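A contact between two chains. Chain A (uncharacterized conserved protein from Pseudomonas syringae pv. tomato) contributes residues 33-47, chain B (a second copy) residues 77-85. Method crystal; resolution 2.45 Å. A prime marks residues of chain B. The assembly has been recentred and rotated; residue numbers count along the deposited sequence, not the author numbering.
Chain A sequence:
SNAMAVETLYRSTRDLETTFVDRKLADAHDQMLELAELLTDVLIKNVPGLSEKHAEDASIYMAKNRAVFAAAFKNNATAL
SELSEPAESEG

Chain A, residues 33-47: LELAELLTDVLIKNV
Chain B 77-85: ATALSELSE

An α-helix of chain A packs against a short 3-10 segment and the extended tail of chain B mainly through apolar side chains, with no hydrogen bond or salt bridge crossing between the stretches. The helix enters at Leu33 already formed and runs on i to i+4 bonds, such as Leu39 N to Leu35 O (2.9 Å); Asn46 N bonds to Leu43 O (3.1 Å) and Val47 N to the same oxygen, Leu43 O (2.9 Å). In chain B, residues 77–82 are 3-10, with Leu80′ N bonded to Ala77′ O (2.8 Å) and Leu83′ N to Leu80′ O (2.9 Å); psi then opens to 133° at Leu83′ and 111° at Ser84′. Both stretches advance in the same general direction: the CA atoms of Leu35 and Ala77′ lie 5.2 Å apart, and those of Asn46 and Glu85′ 8.4 Å. At the start Ala77′ points its CB toward the helix. Ala77′ CB lies 3.2 Å from Leu38 CD1, a tight contact, and 3.7 Å from Leu35 CD1. One turn on, Leu80′ (m, t) points toward the helix and has the largest covered area; its CD1 is 3.8 Å from both Leu38 CB and Leu39 CD1, and its CB is 4.1 Å from Val42 CG1. Leu38 is m, t and Leu35 t, p, whereas Leu39 sits between wells (chi1 −113°, chi2 13°). Val42 (chi1 −37°) also reaches Leu83′ (m, t), CG2 to CD1 at 3.9 Å. Leu35, Leu38, Leu39 and Val42 thus line one face of the helix. Further along, Asn46 (m) bonds back from ND2 to Val42 O (2.7 Å), while its OD1 lies 4.1 Å from Glu85′ CB. Lys45 turns its charge to its own stretch, NZ meeting Asp41 OD2 in a 2.7 Å salt bridge. Ser81′ (m) points away from the helix, its OG bonding to Thr78′ O at a very short 2.4 Å.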

ATOM      1  N   LEU A  33      -0.469 -10.287   9.249  1.00 50.24           N
ATOM      2  CA  LEU A  33      -0.641  -9.457  10.422  1.00 48.84           C
ATOM      3  C   LEU A  33       0.599  -8.644  10.680  1.00 48.28           C
ATOM      4  O   LEU A  33       0.505  -7.429  10.834  1.00 49.16           O
ATOM      5  CB  LEU A  33      -0.934 -10.320  11.641  1.00 48.79           C
ATOM      6  CG  LEU A  33      -2.216 -11.130  11.545  1.00 49.19           C
ATOM      7  CD1 LEU A  33      -2.182 -12.307  12.523  1.00 49.39           C
ATOM      8  CD2 LEU A  33      -3.425 -10.220  11.774  1.00 48.70           C
ATOM      9  N   GLU A  34       1.758  -9.299  10.727  1.00 47.36           N
ATOM     10  CA  GLU A  34       3.005  -8.579  10.946  1.00 46.75           C
ATOM     11  C   GLU A  34       3.187  -7.437   9.924  1.00 44.44           C
ATOM     12  O   GLU A  34       3.654  -6.376  10.284  1.00 43.56           O
ATOM     13  CB  GLU A  34       4.201  -9.531  10.958  1.00 49.34           C
ATOM     14  CG  GLU A  34       5.534  -8.830  11.211  1.00 53.32           C
ATOM     15  CD  GLU A  34       6.796  -9.638  10.778  1.00 57.07           C
ATOM     16  OE1 GLU A  34       6.677 -10.727  10.106  1.00 57.93           O
ATOM     17  OE2 GLU A  34       7.927  -9.151  11.115  1.00 57.60           O
ATOM     18  N   LEU A  35       2.788  -7.661   8.671  1.00 42.79           N
ATOM     19  CA  LEU A  35       2.814  -6.637   7.621  1.00 41.74           C
ATOM     20  C   LEU A  35       1.802  -5.531   7.826  1.00 43.35           C
ATOM     21  O   LEU A  35       2.085  -4.358   7.552  1.00 45.34           O
ATOM     22  CB  LEU A  35       2.533  -7.234   6.243  1.00 38.36           C
ATOM     23  CG  LEU A  35       2.512  -6.242   5.060  1.00 37.54           C
ATOM     24  CD1 LEU A  35       3.863  -5.533   4.804  1.00 34.24           C
ATOM     25  CD2 LEU A  35       2.037  -6.942   3.778  1.00 37.31           C
ATOM     26  N   ALA A  36       0.607  -5.901   8.262  1.00 43.95           N
ATOM     27  CA  ALA A  36      -0.437  -4.925   8.393  1.00 45.10           C
ATOM     28  C   ALA A  36       0.026  -3.994   9.513  1.00 46.62           C
ATOM     29  O   ALA A  36      -0.097  -2.759   9.423  1.00 47.02           O
ATOM     30  CB  ALA A  36      -1.785  -5.602   8.720  1.00 44.50           C
ATOM     31  N   GLU A  37       0.618  -4.591  10.542  1.00 47.36           N
ATOM     32  CA  GLU A  37       1.085  -3.830  11.691  1.00 48.72           C
ATOM     33  C   GLU A  37       2.232  -2.847  11.384  1.00 48.28           C
ATOM     34  O   GLU A  37       2.261  -1.740  11.904  1.00 48.61           O
ATOM     35  CB  GLU A  37       1.512  -4.790  12.780  1.00 49.70           C
ATOM     36  CG  GLU A  37       1.823  -4.082  14.065  1.00 52.30           C
ATOM     37  CD  GLU A  37       2.227  -5.037  15.139  1.00 53.87           C
ATOM     38  OE1 GLU A  37       2.039  -6.258  14.928  1.00 54.31           O
ATOM     39  OE2 GLU A  37       2.731  -4.565  16.184  1.00 55.28           O
ATOM     40  N   LEU A  38       3.184  -3.255  10.559  1.00 46.68           N
ATOM     41  CA  LEU A  38       4.253  -2.355  10.218  1.00 45.85           C
ATOM     42  C   LEU A  38       3.719  -1.270   9.296  1.00 45.11           C
ATOM     43  O   LEU A  38       4.030  -0.104   9.480  1.00 45.55           O
ATOM     44  CB  LEU A  38       5.424  -3.122   9.592  1.00 46.43           C
ATOM     45  CG  LEU A  38       6.132  -4.110  10.534  1.00 46.39           C
ATOM     46  CD1 LEU A  38       6.974  -5.123   9.763  1.00 46.76           C
ATOM     47  CD2 LEU A  38       6.998  -3.444  11.597  1.00 45.67           C
ATOM     48  N   LEU A  39       2.866  -1.640   8.349  1.00 44.69           N
ATOM     49  CA  LEU A  39       2.222  -0.649   7.472  1.00 45.50           C
ATOM     50  C   LEU A  39       1.436   0.441   8.208  1.00 45.17           C
ATOM     51  O   LEU A  39       1.492   1.618   7.832  1.00 46.60           O
ATOM     52  CB  LEU A  39       1.251  -1.343   6.543  1.00 45.78           C
ATOM     53  CG  LEU A  39       1.383  -1.476   5.023  1.00 47.36           C
ATOM     54  CD1 LEU A  39       2.743  -1.129   4.435  1.00 47.48           C
ATOM     55  CD2 LEU A  39       0.921  -2.907   4.652  1.00 46.96           C
ATOM     56  N   THR A  40       0.680   0.033   9.224  1.00 44.39           N
ATOM     57  CA  THR A  40      -0.056   0.937  10.067  1.00 44.86           C
ATOM     58  C   THR A  40       0.903   1.899  10.674  1.00 46.04           C
ATOM     59  O   THR A  40       0.648   3.096  10.664  1.00 47.48           O
ATOM     60  CB  THR A  40      -0.720   0.189  11.200  1.00 44.67           C
ATOM     61  OG1 THR A  40      -1.678  -0.700  10.624  1.00 45.14           O
ATOM     62  CG2 THR A  40      -1.427   1.176  12.204  1.00 43.92           C
ATOM     63  N   ASP A  41       2.005   1.377  11.187  1.00 46.53           N
ATOM     64  CA  ASP A  41       2.935   2.235  11.802  1.00 49.43           C
ATOM     65  C   ASP A  41       3.604   3.225  10.860  1.00 49.80           C
ATOM     66  O   ASP A  41       3.826   4.396  11.265  1.00 51.39           O
ATOM     67  CB  ASP A  41       4.005   1.509  12.560  1.00 52.76           C
ATOM     68  CG  ASP A  41       4.971   2.508  13.210  1.00 57.07           C
ATOM     69  OD1 ASP A  41       4.474   3.367  14.015  1.00 56.96           O
ATOM     70  OD2 ASP A  41       6.194   2.495  12.853  1.00 58.55           O
ATOM     71  N   VAL A  42       3.963   2.799   9.641  1.00 48.28           N
ATOM     72  CA  VAL A  42       4.640   3.752   8.738  1.00 46.38           C
ATOM     73  C   VAL A  42       3.641   4.796   8.255  1.00 46.80           C
ATOM     74  O   VAL A  42       4.005   5.941   8.055  1.00 48.20           O
ATOM     75  CB  VAL A  42       5.454   3.136   7.536  1.00 45.43           C
ATOM     76  CG1 VAL A  42       6.163   1.837   7.908  1.00 44.06           C
ATOM     77  CG2 VAL A  42       4.612   2.977   6.324  1.00 45.30           C
ATOM     78  N   LEU A  43       2.375   4.408   8.121  1.00 46.29           N
ATOM     79  CA  LEU A  43       1.358   5.322   7.648  1.00 45.51           C
ATOM     80  C   LEU A  43       1.007   6.387   8.660  1.00 45.98           C
ATOM     81  O   LEU A  43       0.953   7.582   8.310  1.00 45.94           O
ATOM     82  CB  LEU A  43       0.110   4.585   7.193  1.00 44.75           C
ATOM     83  CG  LEU A  43       0.238   3.774   5.890  1.00 44.87           C
ATOM     84  CD1 LEU A  43      -1.129   3.104   5.608  1.00 43.69           C
ATOM     85  CD2 LEU A  43       0.662   4.649   4.705  1.00 44.02           C
ATOM     86  N   ILE A  44       0.766   6.004   9.909  1.00 46.39           N
ATOM     87  CA  ILE A  44       0.507   7.078  10.896  1.00 47.41           C
ATOM     88  C   ILE A  44       1.732   7.996  11.109  1.00 47.99           C
ATOM     89  O   ILE A  44       1.559   9.178  11.444  1.00 48.76           O
ATOM     90  CB  ILE A  44      -0.061   6.609  12.277  1.00 46.23           C
ATOM     91  CG1 ILE A  44       0.948   5.767  13.063  1.00 45.26           C
ATOM     92  CG2 ILE A  44      -1.381   5.913  12.079  1.00 46.12           C
ATOM     93  CD1 ILE A  44       0.625   5.717  14.589  1.00 43.62           C
ATOM     94  N   LYS A  45       2.952   7.476  10.895  1.00 47.33           N
ATOM     95  CA  LYS A  45       4.136   8.330  11.036  1.00 46.18           C
ATOM     96  C   LYS A  45       4.347   9.225   9.819  1.00 45.23           C
ATOM     97  O   LYS A  45       5.153  10.133   9.888  1.00 45.14           O
ATOM     98  CB  LYS A  45       5.412   7.536  11.316  1.00 46.54           C
ATOM     99  CG  LYS A  45       5.601   7.102  12.745  1.00 48.91           C
ATOM    100  CD  LYS A  45       6.462   5.852  12.781  1.00 50.97           C
ATOM    101  CE  LYS A  45       7.063   5.552  14.155  1.00 52.32           C
ATOM    102  NZ  LYS A  45       7.839   4.246  14.112  1.00 54.10           N
ATOM    103  N   ASN A  46       3.650   8.989   8.709  1.00 43.42           N
ATOM    104  CA  ASN A  46       4.042   9.684   7.468  1.00 43.37           C
ATOM    105  C   ASN A  46       2.929  10.388   6.769  1.00 42.51           C
ATOM    106  O   ASN A  46       3.171  11.112   5.809  1.00 42.12           O
ATOM    107  CB  ASN A  46       4.760   8.741   6.478  1.00 42.86           C
ATOM    108  CG  ASN A  46       6.160   8.393   6.940  1.00 43.03           C
ATOM    109  OD1 ASN A  46       7.089   9.223   6.894  1.00 41.38           O
ATOM    110  ND2 ASN A  46       6.313   7.180   7.438  1.00 42.43           N
ATOM    111  N   VAL A  47       1.708  10.167   7.228  1.00 42.56           N
ATOM    112  CA  VAL A  47       0.577  10.848   6.613  1.00 43.41           C
ATOM    113  C   VAL A  47      -0.129  11.693   7.670  1.00 43.12           C
ATOM    114  O   VAL A  47      -0.961  11.170   8.419  1.00 43.66           O
ATOM    115  CB  VAL A  47      -0.388   9.846   5.942  1.00 43.66           C
ATOM    116  CG1 VAL A  47      -1.432  10.601   5.088  1.00 43.49           C
ATOM    117  CG2 VAL A  47       0.401   8.846   5.084  1.00 44.59           C
TER
ATOM    118  N   ALA B  77       8.132  -7.682   5.370  1.00 51.68           N
ATOM    119  CA  ALA B  77       7.676  -6.405   5.845  1.00 50.28           C
ATOM    120  C   ALA B  77       8.854  -5.529   6.289  1.00 49.54           C
ATOM    121  O   ALA B  77       8.820  -4.305   6.160  1.00 49.42           O
ATOM    122  CB  ALA B  77       6.687  -6.618   6.979  1.00 50.32           C
ATOM    123  N   THR B  78       9.913  -6.159   6.777  1.00 48.08           N
ATOM    124  CA  THR B  78      11.000  -5.418   7.382  1.00 46.30           C
ATOM    125  C   THR B  78      11.790  -4.571   6.379  1.00 45.05           C
ATOM    126  O   THR B  78      12.649  -3.795   6.772  1.00 44.51           O
ATOM    127  CB  THR B  78      11.891  -6.352   8.151  1.00 46.78           C
ATOM    128  OG1 THR B  78      12.850  -6.934   7.255  1.00 47.04           O
ATOM    129  CG2 THR B  78      11.025  -7.447   8.818  1.00 47.07           C
ATOM    130  N   ALA B  79      11.478  -4.707   5.090  1.00 44.00           N
ATOM    131  CA  ALA B  79      11.993  -3.801   4.058  1.00 43.03           C
ATOM    132  C   ALA B  79      11.436  -2.357   4.236  1.00 43.01           C
ATOM    133  O   ALA B  79      11.977  -1.396   3.681  1.00 42.46           O
ATOM    134  CB  ALA B  79      11.661  -4.346   2.680  1.00 42.58           C
ATOM    135  N   LEU B  80      10.381  -2.214   5.042  1.00 42.48           N
ATOM    136  CA  LEU B  80       9.846  -0.901   5.411  1.00 42.61           C
ATOM    137  C   LEU B  80      10.829  -0.094   6.244  1.00 42.61           C
ATOM    138  O   LEU B  80      10.803   1.135   6.192  1.00 43.85           O
ATOM    139  CB  LEU B  80       8.470  -1.012   6.087  1.00 41.87           C
ATOM    140  CG  LEU B  80       7.362  -1.615   5.214  1.00 42.14           C
ATOM    141  CD1 LEU B  80       6.114  -1.919   6.007  1.00 43.41           C
ATOM    142  CD2 LEU B  80       7.014  -0.720   4.062  1.00 42.04           C
ATOM    143  N   SER B  81      11.695  -0.776   6.990  1.00 42.68           N
ATOM    144  CA  SER B  81      12.893  -0.159   7.594  1.00 44.07           C
ATOM    145  C   SER B  81      13.535   0.928   6.751  1.00 44.22           C
ATOM    146  O   SER B  81      13.957   1.956   7.286  1.00 44.43           O
ATOM    147  CB  SER B  81      13.990  -1.204   7.794  1.00 44.89           C
ATOM    148  OG  SER B  81      13.495  -2.318   8.500  1.00 46.97           O
ATOM    149  N   GLU B  82      13.653   0.664   5.445  1.00 44.20           N
ATOM    150  CA  GLU B  82      14.390   1.539   4.531  1.00 44.52           C
ATOM    151  C   GLU B  82      13.741   2.895   4.292  1.00 44.99           C
ATOM    152  O   GLU B  82      14.392   3.817   3.822  1.00 43.89           O
ATOM    153  CB  GLU B  82      14.713   0.830   3.219  1.00 44.07           C
ATOM    154  CG  GLU B  82      15.748  -0.229   3.412  1.00 43.48           C
ATOM    155  CD  GLU B  82      15.855  -1.202   2.258  1.00 44.54           C
ATOM    156  OE1 GLU B  82      15.604  -0.812   1.098  1.00 44.01           O
ATOM    157  OE2 GLU B  82      16.246  -2.368   2.516  1.00 45.52           O
ATOM    158  N   LEU B  83      12.464   3.007   4.640  1.00 47.14           N
ATOM    159  CA  LEU B  83      11.772   4.286   4.654  1.00 49.24           C
ATOM    160  C   LEU B  83      12.516   5.248   5.558  1.00 52.01           C
ATOM    161  O   LEU B  83      12.927   4.884   6.668  1.00 52.25           O
ATOM    162  CB  LEU B  83      10.345   4.107   5.133  1.00 49.05           C
ATOM    163  CG  LEU B  83       9.491   3.306   4.157  1.00 49.31           C
ATOM    164  CD1 LEU B  83       8.112   3.126   4.726  1.00 47.62           C
ATOM    165  CD2 LEU B  83       9.456   3.965   2.754  1.00 49.49           C
ATOM    166  N   SER B  84      12.724   6.463   5.061  1.00 55.51           N
ATOM    167  CA  SER B  84      13.619   7.421   5.710  1.00 59.80           C
ATOM    168  C   SER B  84      12.867   8.547   6.428  1.00 61.73           C
ATOM    169  O   SER B  84      12.244   9.378   5.765  1.00 63.21           O
ATOM    170  CB  SER B  84      14.617   7.998   4.685  1.00 60.43           C
ATOM    171  OG  SER B  84      13.945   8.667   3.621  1.00 60.43           O
ATOM    172  N   GLU B  85      12.920   8.538   7.769  1.00 63.60           N
ATOM    173  CA  GLU B  85      12.374   9.598   8.667  1.00 65.32           C
ATOM    174  C   GLU B  85      12.537   9.212  10.139  1.00 65.73           C
ATOM    175  O   GLU B  85      13.541   8.612  10.537  1.00 66.19           O
ATOM    176  CB  GLU B  85      10.892   9.912   8.395  1.00 66.48           C
ATOM    177  CG  GLU B  85      10.217  10.737   9.481  1.00 67.91           C
ATOM    178  CD  GLU B  85      10.228  12.236   9.192  1.00 69.36           C
ATOM    179  OE1 GLU B  85      10.763  13.017  10.017  1.00 69.47           O
ATOM    180  OE2 GLU B  85       9.688  12.639   8.136  1.00 70.38           O
TER